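Local coordinates for heme-binding protein A / AI-2 binding protein A (Helicobacter pylori SS1, PDB 6OFQ), which binds peptides such as the tetrapeptide STSA in the periplasm, as the substrate-binding protein associated with an ABC transporter, at residues A36-D40 with R246-N250; F68-T73 with T519-R525; S288-L292 with P340-W344. Residue numbers count along the deposited sequence, not the author numbering.

The six segments follow the chain in the order 36-40, 68-73, 246-250, 288-292, 340-344 and 519-525. Contacts 1 and 2 therefore cross, whereas contact 3 opens after contact 1 has closed and lies wholly between the two halves of contact 2. Contact 1 joins two strands of a five-stranded mixed sheet; contacts 2 and 3 are made by loops. Contacts 2 and 3 are neighbours, with centres 13 Å apart, and touch where Leu-291 meets Thr-73, Gly-520 and Val-521. Contact 1 stands apart, its centre 21 Å from that of contact 2 and 25 Å from that of contact 3. Contact 1 links N-terminal and middle parts, contact 2 N- and C-terminal parts; contact 3 lies within the middle.

Contact 1: A36-D40 with R246-N250; sequences ARGAD and RTIPN
Segments 36-40 and 246-250 begin as parallel extended strands, with Ala-36 bridging Arg-246 (CA-CA 4.6 Å) and Arg-37 bridging Thr-247 (5.2 Å). Two hydrogen bonds hold this register, Arg-37 N to Arg-246 O (3.0 Å) and Ile-248 N to Arg-37 O (2.9 Å). Both segments then leave the sheet, and Gly-38 comes nearest to Pro-249 (CA-CA 4.3 Å), its O accepting a CA-H...O contact from Pro-249 CA at 3.4 Å. Ala-36 and Arg-246 face one side of the sheet, where Ala-36 CB packs on Ile-248 CD1 at 4.0 Å; the Arg-246 side chain (chi1 m, chi2 t, chi3 p) leads away to a salt bridge with Glu-262. On the other face lie Arg-37 and Thr-247. With chi1 and chi2 both p, Arg-37 curls back so that NH2 forms a salt bridge with Asp-40 OD1 (3.3 Å), while its NH1 pairs with Glu-53 and Asp-40 OD2 accepts from Asp-222 N. A water links Arg-37 NH2 (3.1 Å) to Thr-247 OG1 (2.8 Å). Asn-250 is the N-cap of helix 251-259. Strand 32-37 thus lies between the parallel strands 242-247 and 265-266, which that helix connects: a beta-alpha-beta crossover spanning an intervening strand, in keeping with the type II periplasmic binding protein fold.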
ATOM      1  N   ALA A  36       2.176 -16.980  -5.210  1.00  5.36           N
ATOM      2  CA  ALA A  36       2.690 -16.354  -6.421  1.00  5.05           C
ATOM      3  C   ALA A  36       1.987 -15.023  -6.656  1.00  4.97           C
ATOM      4  O   ALA A  36       0.812 -14.807  -6.392  1.00  4.68           O
ATOM      5  CB  ALA A  36       2.471 -17.281  -7.627  1.00  6.01           C
ATOM      6  N   ARG A  37       2.756 -14.136  -7.287  1.00  4.86           N
ATOM      7  CA  ARG A  37       2.369 -12.772  -7.538  1.00  4.84           C
ATOM      8  C   ARG A  37       3.095 -12.240  -8.746  1.00  4.64           C
ATOM      9  O   ARG A  37       4.005 -12.862  -9.297  1.00  4.40           O
ATOM     10  CB  ARG A  37       2.566 -11.938  -6.283  1.00  4.75           C
ATOM     11  CG  ARG A  37       3.926 -12.037  -5.615  1.00  4.40           C
ATOM     12  CD  ARG A  37       5.037 -11.310  -6.349  1.00  4.61           C
ATOM     13  NE  ARG A  37       6.329 -11.287  -5.652  1.00  4.72           N
ATOM     14  CZ  ARG A  37       6.659 -10.564  -4.586  1.00  4.55           C
ATOM     15  NH1 ARG A  37       5.733  -9.797  -4.072  1.00  4.15           N
ATOM     16  NH2 ARG A  37       7.813 -10.688  -4.003  1.00  5.14           N
ATOM     17  N   GLY A  38       2.677 -11.105  -9.254  1.00  4.81           N
ATOM     18  CA  GLY A  38       3.093 -10.581 -10.537  1.00  5.31           C
ATOM     19  C   GLY A  38       4.375  -9.829 -10.632  1.00  6.10           C
ATOM     20  O   GLY A  38       4.997  -9.820 -11.692  1.00  7.11           O
ATOM     21  N   ALA A  39       4.843  -9.179  -9.571  1.00  6.26           N
ATOM     22  CA  ALA A  39       6.065  -8.349  -9.556  1.00  6.55           C
ATOM     23  C   ALA A  39       6.735  -8.505  -8.208  1.00  6.72           C
ATOM     24  O   ALA A  39       6.095  -8.528  -7.154  1.00  5.34           O
ATOM     25  CB  ALA A  39       5.714  -6.917  -9.826  1.00  7.41           C
ATOM     26  N   ASP A  40       8.048  -8.560  -8.284  1.00  6.19           N
ATOM     27  CA  ASP A  40       8.872  -8.718  -7.079  1.00  6.02           C
ATOM     28  C   ASP A  40       8.820  -7.470  -6.190  1.00  6.05           C
ATOM     29  O   ASP A  40       8.492  -6.402  -6.620  1.00  5.90           O
ATOM     30  CB  ASP A  40      10.309  -8.985  -7.513  1.00  6.39           C
ATOM     31  CG  ASP A  40      11.201  -9.567  -6.437  1.00  7.37           C
ATOM     32  OD1 ASP A  40      10.716 -10.018  -5.376  1.00  7.49           O
ATOM     33  OD2 ASP A  40      12.437  -9.531  -6.710  1.00  8.73           O
ATOM     34  N   ARG A 246       6.829 -16.522  -4.951  1.00  5.44           N
ATOM     35  CA  ARG A 246       7.293 -16.534  -6.321  1.00  6.39           C
ATOM     36  C   ARG A 246       6.768 -15.344  -7.098  1.00  6.05           C
ATOM     37  O   ARG A 246       5.633 -14.881  -6.952  1.00  5.75           O
ATOM     38  CB  ARG A 246       6.809 -17.808  -7.011  1.00  8.34           C
ATOM     39  CG  ARG A 246       7.480 -19.070  -6.463  1.00  8.59           C
ATOM     40  CD  ARG A 246       7.327 -20.352  -7.289  1.00 11.32           C
ATOM     41  NE  ARG A 246       7.798 -20.108  -8.642  1.00 12.29           N
ATOM     42  CZ  ARG A 246       7.464 -20.836  -9.711  1.00 14.75           C
ATOM     43  NH1 ARG A 246       6.717 -21.900  -9.568  1.00 13.37           N
ATOM     44  NH2 ARG A 246       7.891 -20.458 -10.930  1.00 14.87           N
ATOM     45  N   THR A 247       7.622 -14.867  -7.996  1.00  5.43           N
ATOM     46  CA  THR A 247       7.251 -13.903  -9.023  1.00  6.21           C
ATOM     47  C   THR A 247       7.030 -14.579 -10.358  1.00  6.65           C
ATOM     48  O   THR A 247       7.971 -15.143 -10.887  1.00  7.34           O
ATOM     49  CB  THR A 247       8.276 -12.774  -9.144  1.00  6.54           C
ATOM     50  OG1 THR A 247       8.430 -12.067  -7.883  1.00  5.97           O
ATOM     51  CG2 THR A 247       7.866 -11.746 -10.192  1.00  6.52           C
ATOM     52  N   ILE A 248       5.797 -14.572 -10.848  1.00  6.15           N
ATOM     53  CA  ILE A 248       5.411 -15.159 -12.159  1.00  6.42           C
ATOM     54  C   ILE A 248       4.646 -14.040 -12.821  1.00  6.20           C
ATOM     55  O   ILE A 248       3.481 -13.775 -12.541  1.00  5.41           O
ATOM     56  CB  ILE A 248       4.471 -16.368 -11.961  1.00  6.92           C
ATOM     57  CG1 ILE A 248       5.201 -17.437 -11.168  1.00  7.97           C
ATOM     58  CG2 ILE A 248       4.000 -16.920 -13.316  1.00  7.35           C
ATOM     59  CD1 ILE A 248       4.411 -18.678 -10.868  1.00  8.42           C
ATOM     60  N   PRO A 249       5.309 -13.331 -13.745  1.00  6.80           N
ATOM     61  CA  PRO A 249       4.749 -12.073 -14.210  1.00  7.23           C
ATOM     62  C   PRO A 249       3.507 -12.159 -15.054  1.00  7.48           C
ATOM     63  O   PRO A 249       2.607 -11.311 -14.945  1.00  8.60           O
ATOM     64  CB  PRO A 249       5.899 -11.391 -14.992  1.00  8.43           C
ATOM     65  CG  PRO A 249       7.117 -12.064 -14.494  1.00 10.40           C
ATOM     66  CD  PRO A 249       6.743 -13.426 -13.993  1.00  8.81           C
ATOM     67  N   ASN A 250       3.409 -13.246 -15.803  1.00  7.33           N
ATOM     68  CA  ASN A 250       2.233 -13.421 -16.652  1.00  8.42           C
ATOM     69  C   ASN A 250       1.089 -14.032 -15.862  1.00  6.93           C
ATOM     70  O   ASN A 250       1.210 -15.115 -15.277  1.00  6.80           O
ATOM     71  CB  ASN A 250       2.570 -14.283 -17.888  1.00  9.25           C
ATOM     72  CG  ASN A 250       1.374 -14.409 -18.801  1.00 12.27           C
ATOM     73  OD1 ASN A 250       0.394 -15.061 -18.522  1.00 10.72           O
ATOM     74  ND2 ASN A 250       1.439 -13.728 -19.943  1.00 17.12           N
TER
HETATM   75  O   HOH W   1       9.184 -13.074  -5.385  1.00  6.03           O

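Contact 2: F68-T73 with T519-R525; sequences FKYGTT and TGVSVNR
Segment 519-525 is a loop that runs alongside the type II beta turn Lys-69 to Thr-72, which is closed by Thr-72 N to Lys-69 O (3.0 Å) and has Gly-71 at positive phi. Thr-519, chi1 p, donates from OG1 to Gly-71 O at 2.7 Å. Gly-520 follows at the tightest approach, its CA 3.8 Å from Thr-72 CA; a CB here would collide with Thr-72 N. Val-521 N bonds to Thr-72 O (3.1 Å), and its CG2 lies over the face of the Phe-68 ring, 3.9 Å from the centroid, in a CH-pi contact. A water joins Val-521 O to Gly-71 N, 2.7 Å from each. From Ser-522 a type I turn runs to Arg-525. Within it, Val-523 O accepts Tyr-70 OH at 2.7 Å. Arg-525 (chi1 m, chi2 t, chi3 m) reaches back: NH1 and NH2 both donate to Phe-68 O (2.9 and 3.0 Å), NE donates to Ser-522 O (2.9 Å), and Tyr-70 CD1 covers a guanidinium face, 3.8 Å from NH2. The contact thus fastens the hairpin connection between the antiparallel strands 66-68 and 75-85 to the loop between strands 513-514 and 530-531, with Ile-75 and Ile-432 also packing on Phe-68.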
ATOM      1  N   PHE A  68      -2.513  -4.897  13.180  1.00  3.73           N
ATOM      2  CA  PHE A  68      -3.946  -5.068  12.836  1.00  4.38           C
ATOM      3  C   PHE A  68      -4.305  -6.524  13.006  1.00  4.95           C
ATOM      4  O   PHE A  68      -3.657  -7.434  12.452  1.00  5.18           O
ATOM      5  CB  PHE A  68      -4.194  -4.528  11.429  1.00  4.81           C
ATOM      6  CG  PHE A  68      -3.939  -3.059  11.401  1.00  5.55           C
ATOM      7  CD1 PHE A  68      -4.899  -2.182  11.911  1.00  5.57           C
ATOM      8  CD2 PHE A  68      -2.788  -2.569  10.867  1.00  5.87           C
ATOM      9  CE1 PHE A  68      -4.615  -0.822  11.946  1.00  6.91           C
ATOM     10  CE2 PHE A  68      -2.510  -1.217  10.908  1.00  6.11           C
ATOM     11  CZ  PHE A  68      -3.388  -0.353  11.510  1.00  6.31           C
ATOM     12  N   LYS A  69      -5.341  -6.805  13.772  1.00  4.84           N
ATOM     13  CA  LYS A  69      -5.727  -8.192  13.983  1.00  5.65           C
ATOM     14  C   LYS A  69      -6.062  -8.851  12.622  1.00  4.79           C
ATOM     15  O   LYS A  69      -6.764  -8.279  11.799  1.00  4.46           O
ATOM     16  CB  LYS A  69      -6.974  -8.197  14.873  1.00  6.73           C
ATOM     17  CG  LYS A  69      -7.606  -9.572  15.003  1.00  8.63           C
ATOM     18  CD  LYS A  69      -8.684  -9.577  16.061  1.00 11.47           C
ATOM     19  CE  LYS A  69      -9.399 -10.906  16.046  1.00 15.86           C
ATOM     20  NZ  LYS A  69     -10.529 -10.805  17.018  1.00 19.39           N
ATOM     21  N   TYR A  70      -5.432  -9.987  12.326  1.00  4.52           N
ATOM     22  CA  TYR A  70      -5.534 -10.549  10.976  1.00  4.67           C
ATOM     23  C   TYR A  70      -6.934 -10.717  10.454  1.00  4.47           C
ATOM     24  O   TYR A  70      -7.820 -11.190  11.186  1.00  5.38           O
ATOM     25  CB  TYR A  70      -4.703 -11.848  10.909  1.00  4.66           C
ATOM     26  CG  TYR A  70      -4.585 -12.335   9.472  1.00  4.32           C
ATOM     27  CD1 TYR A  70      -3.812 -11.613   8.573  1.00  4.22           C
ATOM     28  CD2 TYR A  70      -5.340 -13.374   8.950  1.00  4.25           C
ATOM     29  CE1 TYR A  70      -3.782 -11.944   7.216  1.00  4.28           C
ATOM     30  CE2 TYR A  70      -5.246 -13.730   7.609  1.00  4.54           C
ATOM     31  CZ  TYR A  70      -4.517 -12.997   6.705  1.00  4.34           C
ATOM     32  OH  TYR A  70      -4.491 -13.298   5.382  1.00  4.40           O
ATOM     33  N   GLY A  71      -7.167 -10.180   9.262  1.00  4.87           N
ATOM     34  CA  GLY A  71      -8.479 -10.245   8.644  1.00  4.52           C
ATOM     35  C   GLY A  71      -9.355  -9.040   8.887  1.00  4.57           C
ATOM     36  O   GLY A  71     -10.490  -8.936   8.410  1.00  4.90           O
ATOM     37  N   THR A  72      -8.800  -8.111   9.660  1.00  4.84           N
ATOM     38  CA  THR A  72      -9.573  -6.964  10.190  1.00  4.51           C
ATOM     39  C   THR A  72      -8.784  -5.661   9.988  1.00  4.93           C
ATOM     40  O   THR A  72      -7.621  -5.661   9.552  1.00  4.38           O
ATOM     41  CB  THR A  72      -9.935  -7.079  11.682  1.00  4.84           C
ATOM     42  OG1 THR A  72      -8.846  -6.660  12.493  1.00  4.88           O
ATOM     43  CG2 THR A  72     -10.414  -8.456  12.023  1.00  5.94           C
ATOM     44  N   THR A  73      -9.424  -4.551  10.392  1.00  5.54           N
ATOM     45  CA  THR A  73      -8.780  -3.240  10.505  1.00  5.94           C
ATOM     46  C   THR A  73      -8.670  -2.767  11.953  1.00  5.51           C
ATOM     47  O   THR A  73      -8.451  -1.583  12.202  1.00  6.70           O
ATOM     48  CB  THR A  73      -9.515  -2.197   9.647  1.00  6.68           C
ATOM     49  OG1 THR A  73     -10.795  -1.953  10.218  1.00  7.78           O
ATOM     50  CG2 THR A  73      -9.652  -2.712   8.186  1.00  7.48           C
ATOM     51  N   THR A 519     -10.007  -9.836   3.664  1.00  4.67           N
ATOM     52  CA  THR A 519     -10.557  -8.710   4.431  1.00  4.97           C
ATOM     53  C   THR A 519      -9.496  -8.059   5.303  1.00  4.84           C
ATOM     54  O   THR A 519      -8.490  -8.653   5.662  1.00  4.86           O
ATOM     55  CB  THR A 519     -11.732  -9.185   5.291  1.00  5.19           C
ATOM     56  OG1 THR A 519     -11.347 -10.248   6.165  1.00  6.16           O
ATOM     57  CG2 THR A 519     -12.900  -9.647   4.357  1.00  5.28           C
ATOM     58  N   GLY A 520      -9.764  -6.807   5.655  1.00  3.98           N
ATOM     59  CA  GLY A 520      -8.910  -6.036   6.561  1.00  4.11           C
ATOM     60  C   GLY A 520      -7.666  -5.547   5.868  1.00  3.75           C
ATOM     61  O   GLY A 520      -7.628  -5.402   4.653  1.00  4.16           O
ATOM     62  N   VAL A 521      -6.654  -5.148   6.629  1.00  3.67           N
ATOM     63  CA  VAL A 521      -5.400  -4.599   6.072  1.00  3.92           C
ATOM     64  C   VAL A 521      -4.244  -5.564   6.380  1.00  4.07           C
ATOM     65  O   VAL A 521      -4.286  -6.444   7.241  1.00  4.16           O
ATOM     66  CB  VAL A 521      -5.160  -3.164   6.616  1.00  4.06           C
ATOM     67  CG1 VAL A 521      -6.253  -2.197   6.150  1.00  4.33           C
ATOM     68  CG2 VAL A 521      -5.025  -3.178   8.128  1.00  4.11           C
ATOM     69  N   SER A 522      -3.138  -5.325   5.719  1.00  3.91           N
ATOM     70  CA  SER A 522      -1.957  -6.185   5.768  1.00  3.95           C
ATOM     71  C   SER A 522      -2.353  -7.653   5.564  1.00  4.32           C
ATOM     72  O   SER A 522      -2.134  -8.542   6.409  1.00  4.11           O
ATOM     73  CB  SER A 522      -1.134  -5.973   7.051  1.00  4.26           C
ATOM     74  OG  SER A 522       0.116  -6.672   6.925  1.00  5.16           O
ATOM     75  N   VAL A 523      -2.985  -7.908   4.428  1.00  4.22           N
ATOM     76  CA  VAL A 523      -3.577  -9.216   4.196  1.00  4.22           C
ATOM     77  C   VAL A 523      -2.616 -10.355   3.885  1.00  4.56           C
ATOM     78  O   VAL A 523      -2.988 -11.516   3.933  1.00  4.58           O
ATOM     79  CB  VAL A 523      -4.693  -9.164   3.104  1.00  4.64           C
ATOM     80  CG1 VAL A 523      -5.722  -8.101   3.436  1.00  5.41           C
ATOM     81  CG2 VAL A 523      -4.079  -8.890   1.737  1.00  4.64           C
ATOM     82  N   ASN A 524      -1.408  -9.985   3.456  1.00  3.95           N
ATOM     83  CA  ASN A 524      -0.396 -10.968   3.052  1.00  4.24           C
ATOM     84  C   ASN A 524       0.578 -11.358   4.115  1.00  4.77           C
ATOM     85  O   ASN A 524       1.692 -11.793   3.830  1.00  4.72           O
ATOM     86  CB  ASN A 524       0.284 -10.539   1.754  1.00  4.69           C
ATOM     87  CG  ASN A 524      -0.721 -10.487   0.611  1.00  4.59           C
ATOM     88  OD1 ASN A 524      -1.502 -11.410   0.412  1.00  5.69           O
ATOM     89  ND2 ASN A 524      -0.762  -9.356  -0.097  1.00  5.65           N
ATOM     90  N   ARG A 525       0.156 -11.220   5.368  1.00  4.92           N
ATOM     91  CA  ARG A 525       0.797 -11.903   6.492  1.00  5.74           C
ATOM     92  C   ARG A 525       0.297 -13.342   6.484  1.00  5.44           C
ATOM     93  O   ARG A 525      -0.913 -13.590   6.308  1.00  6.70           O
ATOM     94  CB  ARG A 525       0.378 -11.240   7.797  1.00  5.51           C
ATOM     95  CG  ARG A 525       1.051  -9.890   7.952  1.00  6.00           C
ATOM     96  CD  ARG A 525       0.533  -9.131   9.155  1.00  5.80           C
ATOM     97  NE  ARG A 525      -0.870  -8.769   8.983  1.00  5.70           N
ATOM     98  CZ  ARG A 525      -1.669  -8.458   9.962  1.00  5.14           C
ATOM     99  NH1 ARG A 525      -1.276  -8.527  11.215  1.00  5.18           N
ATOM    100  NH2 ARG A 525      -2.895  -8.052   9.665  1.00  4.77           N
TER
HETATM  101  O   HOH W   2      -5.398  -8.814   7.689  1.00 11.18           O

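Contact 3: S288-L292 with P340-W344; sequences SAGLL and PPTIW
This is a small loop-to-loop packing contact, burying 242 Å² in all, between the link joining strands 283-288 and 292-298 and the loop that leads from strand 332-334 to helix 357-366. The first loop turns at Gly-290, whose phi of 99° and psi of 164° would press a CB against the preceding carbonyl oxygen. The second folds into a type I beta turn from Pro-340 to Ile-343, closed by Ile-343 N to Pro-340 O at 3.1 Å. A single hydrogen bond crosses the interface: Thr-342, chi1 p, donates from OG1 to Gly-290 O at 2.9 Å. Van der Waals packing does the rest. Leu-291, chi1 m and chi2 t, turns its end to the beta turn, placing CD2 3.5 Å from Ile-343 CG1 and 3.4 Å from Thr-342 OG1. Pro-340 directs its ring at the opposing backbone, with CG 3.7 Å from Leu-291 C and CB 4.0 Å from Leu-292 O, while Ala-289 CB meets Thr-342 CG2 at 3.9 Å nearer the surface. Strands 283-288 and 292-298 both run antiparallel to strand 497-510, whose Tyr-502 packs against Pro-340. Phe-438 of helix 436-443 touches Pro-340 and Ile-343, so the turn packs against both that helix and strand 497-510.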
ATOM      1  N   SER A 288     -13.980 -10.526  -1.957  1.00  5.93           N
ATOM      2  CA  SER A 288     -14.639  -9.562  -1.083  1.00  5.98           C
ATOM      3  C   SER A 288     -14.572  -8.147  -1.631  1.00  5.48           C
ATOM      4  O   SER A 288     -13.945  -7.929  -2.656  1.00  5.93           O
ATOM      5  CB  SER A 288     -14.031  -9.628   0.322  1.00  6.54           C
ATOM      6  OG  SER A 288     -12.693  -9.164   0.335  1.00  6.73           O
ATOM      7  N   ALA A 289     -15.343  -7.222  -1.065  1.00  5.76           N
ATOM      8  CA  ALA A 289     -15.457  -5.923  -1.696  1.00  6.35           C
ATOM      9  C   ALA A 289     -14.182  -5.143  -1.917  1.00  7.14           C
ATOM     10  O   ALA A 289     -13.893  -4.488  -2.943  1.00  8.76           O
ATOM     11  CB  ALA A 289     -16.363  -5.051  -0.846  1.00  7.30           C
ATOM     12  N   GLY A 290     -13.370  -5.267  -0.888  1.00  6.63           N
ATOM     13  CA  GLY A 290     -11.973  -4.759  -0.979  1.00  7.18           C
ATOM     14  C   GLY A 290     -11.814  -3.378  -0.335  1.00  6.41           C
ATOM     15  O   GLY A 290     -12.765  -2.625  -0.106  1.00  6.68           O
ATOM     16  N   LEU A 291     -10.572  -3.012  -0.078  1.00  5.64           N
ATOM     17  CA  LEU A 291     -10.127  -1.698   0.430  1.00  5.07           C
ATOM     18  C   LEU A 291      -9.231  -1.006  -0.603  1.00  4.54           C
ATOM     19  O   LEU A 291      -8.330  -0.233  -0.264  1.00  4.15           O
ATOM     20  CB  LEU A 291      -9.426  -1.757   1.772  1.00  5.64           C
ATOM     21  CG  LEU A 291     -10.366  -2.143   2.906  1.00  6.46           C
ATOM     22  CD1 LEU A 291      -9.607  -2.533   4.149  1.00  6.21           C
ATOM     23  CD2 LEU A 291     -11.084  -0.867   3.332  1.00  8.28           C
ATOM     24  N   LEU A 292      -9.534  -1.280  -1.857  1.00  5.38           N
ATOM     25  CA  LEU A 292      -8.717  -0.885  -3.009  1.00  6.18           C
ATOM     26  C   LEU A 292      -9.360   0.196  -3.841  1.00  6.07           C
ATOM     27  O   LEU A 292     -10.573   0.205  -4.060  1.00  6.85           O
ATOM     28  CB  LEU A 292      -8.584  -2.105  -3.952  1.00  8.47           C
ATOM     29  CG  LEU A 292      -7.973  -3.369  -3.344  1.00 10.10           C
ATOM     30  CD1 LEU A 292      -8.374  -4.668  -4.024  1.00 11.49           C
ATOM     31  CD2 LEU A 292      -6.468  -3.189  -3.470  1.00 10.34           C
ATOM     32  N   PRO A 340     -12.599   3.758  -1.024  1.00  4.72           N
ATOM     33  CA  PRO A 340     -13.767   2.896  -1.247  1.00  4.86           C
ATOM     34  C   PRO A 340     -14.800   3.014  -0.125  1.00  5.38           C
ATOM     35  O   PRO A 340     -14.458   3.382   1.010  1.00  4.82           O
ATOM     36  CB  PRO A 340     -13.162   1.506  -1.343  1.00  4.85           C
ATOM     37  CG  PRO A 340     -11.941   1.571  -0.485  1.00  5.40           C
ATOM     38  CD  PRO A 340     -11.390   2.962  -0.771  1.00  4.95           C
ATOM     39  N   PRO A 341     -16.039   2.586  -0.417  1.00  5.46           N
ATOM     40  CA  PRO A 341     -17.149   2.714   0.517  1.00  5.95           C
ATOM     41  C   PRO A 341     -17.104   1.737   1.686  1.00  6.92           C
ATOM     42  O   PRO A 341     -17.941   1.864   2.581  1.00  8.51           O
ATOM     43  CB  PRO A 341     -18.392   2.546  -0.353  1.00  6.20           C
ATOM     44  CG  PRO A 341     -17.930   1.871  -1.535  1.00  5.84           C
ATOM     45  CD  PRO A 341     -16.514   2.235  -1.772  1.00  5.49           C
ATOM     46  N   THR A 342     -16.122   0.846   1.681  1.00  6.76           N
ATOM     47  CA  THR A 342     -15.819   0.017   2.858  1.00  6.85           C
ATOM     48  C   THR A 342     -15.180   0.832   3.983  1.00  8.07           C
ATOM     49  O   THR A 342     -15.071   0.248   5.046  1.00 10.44           O
ATOM     50  CB  THR A 342     -14.903  -1.116   2.433  1.00  7.71           C
ATOM     51  OG1 THR A 342     -13.915  -0.563   1.519  1.00  8.86           O
ATOM     52  CG2 THR A 342     -15.701  -2.150   1.687  1.00  7.45           C
ATOM     53  N   ILE A 343     -14.810   2.079   3.777  1.00  6.56           N
ATOM     54  CA  ILE A 343     -14.280   2.920   4.822  1.00  6.71           C
ATOM     55  C   ILE A 343     -15.357   3.951   5.167  1.00  6.68           C
ATOM     56  O   ILE A 343     -15.994   4.545   4.307  1.00  6.83           O
ATOM     57  CB  ILE A 343     -12.974   3.549   4.334  1.00  6.81           C
ATOM     58  CG1 ILE A 343     -11.963   2.485   3.948  1.00  7.58           C
ATOM     59  CG2 ILE A 343     -12.403   4.495   5.394  1.00  7.81           C
ATOM     60  CD1 ILE A 343     -10.695   3.058   3.366  1.00  8.08           C
ATOM     61  N   TRP A 344     -15.397   4.225   6.471  1.00  5.16           N
ATOM     62  CA  TRP A 344     -16.247   5.283   6.934  1.00  4.94           C
ATOM     63  C   TRP A 344     -15.928   6.652   6.353  1.00  5.46           C
ATOM     64  O   TRP A 344     -14.784   6.910   5.943  1.00  5.37           O
ATOM     65  CB  TRP A 344     -16.213   5.392   8.456  1.00  5.10           C
ATOM     66  CG  TRP A 344     -14.893   5.819   9.086  1.00  4.97           C
ATOM     67  CD1 TRP A 344     -13.860   4.995   9.412  1.00  5.84           C
ATOM     68  CD2 TRP A 344     -14.447   7.152   9.335  1.00  5.33           C
ATOM     69  NE1 TRP A 344     -12.813   5.722   9.950  1.00  5.88           N
ATOM     70  CE2 TRP A 344     -13.159   7.046   9.918  1.00  5.37           C
ATOM     71  CE3 TRP A 344     -15.003   8.431   9.155  1.00  5.31           C
ATOM     72  CZ2 TRP A 344     -12.420   8.124  10.347  1.00  5.20           C
ATOM     73  CZ3 TRP A 344     -14.218   9.519   9.620  1.00  5.79           C
ATOM     74  CH2 TRP A 344     -12.959   9.359  10.137  1.00  5.38           C
TER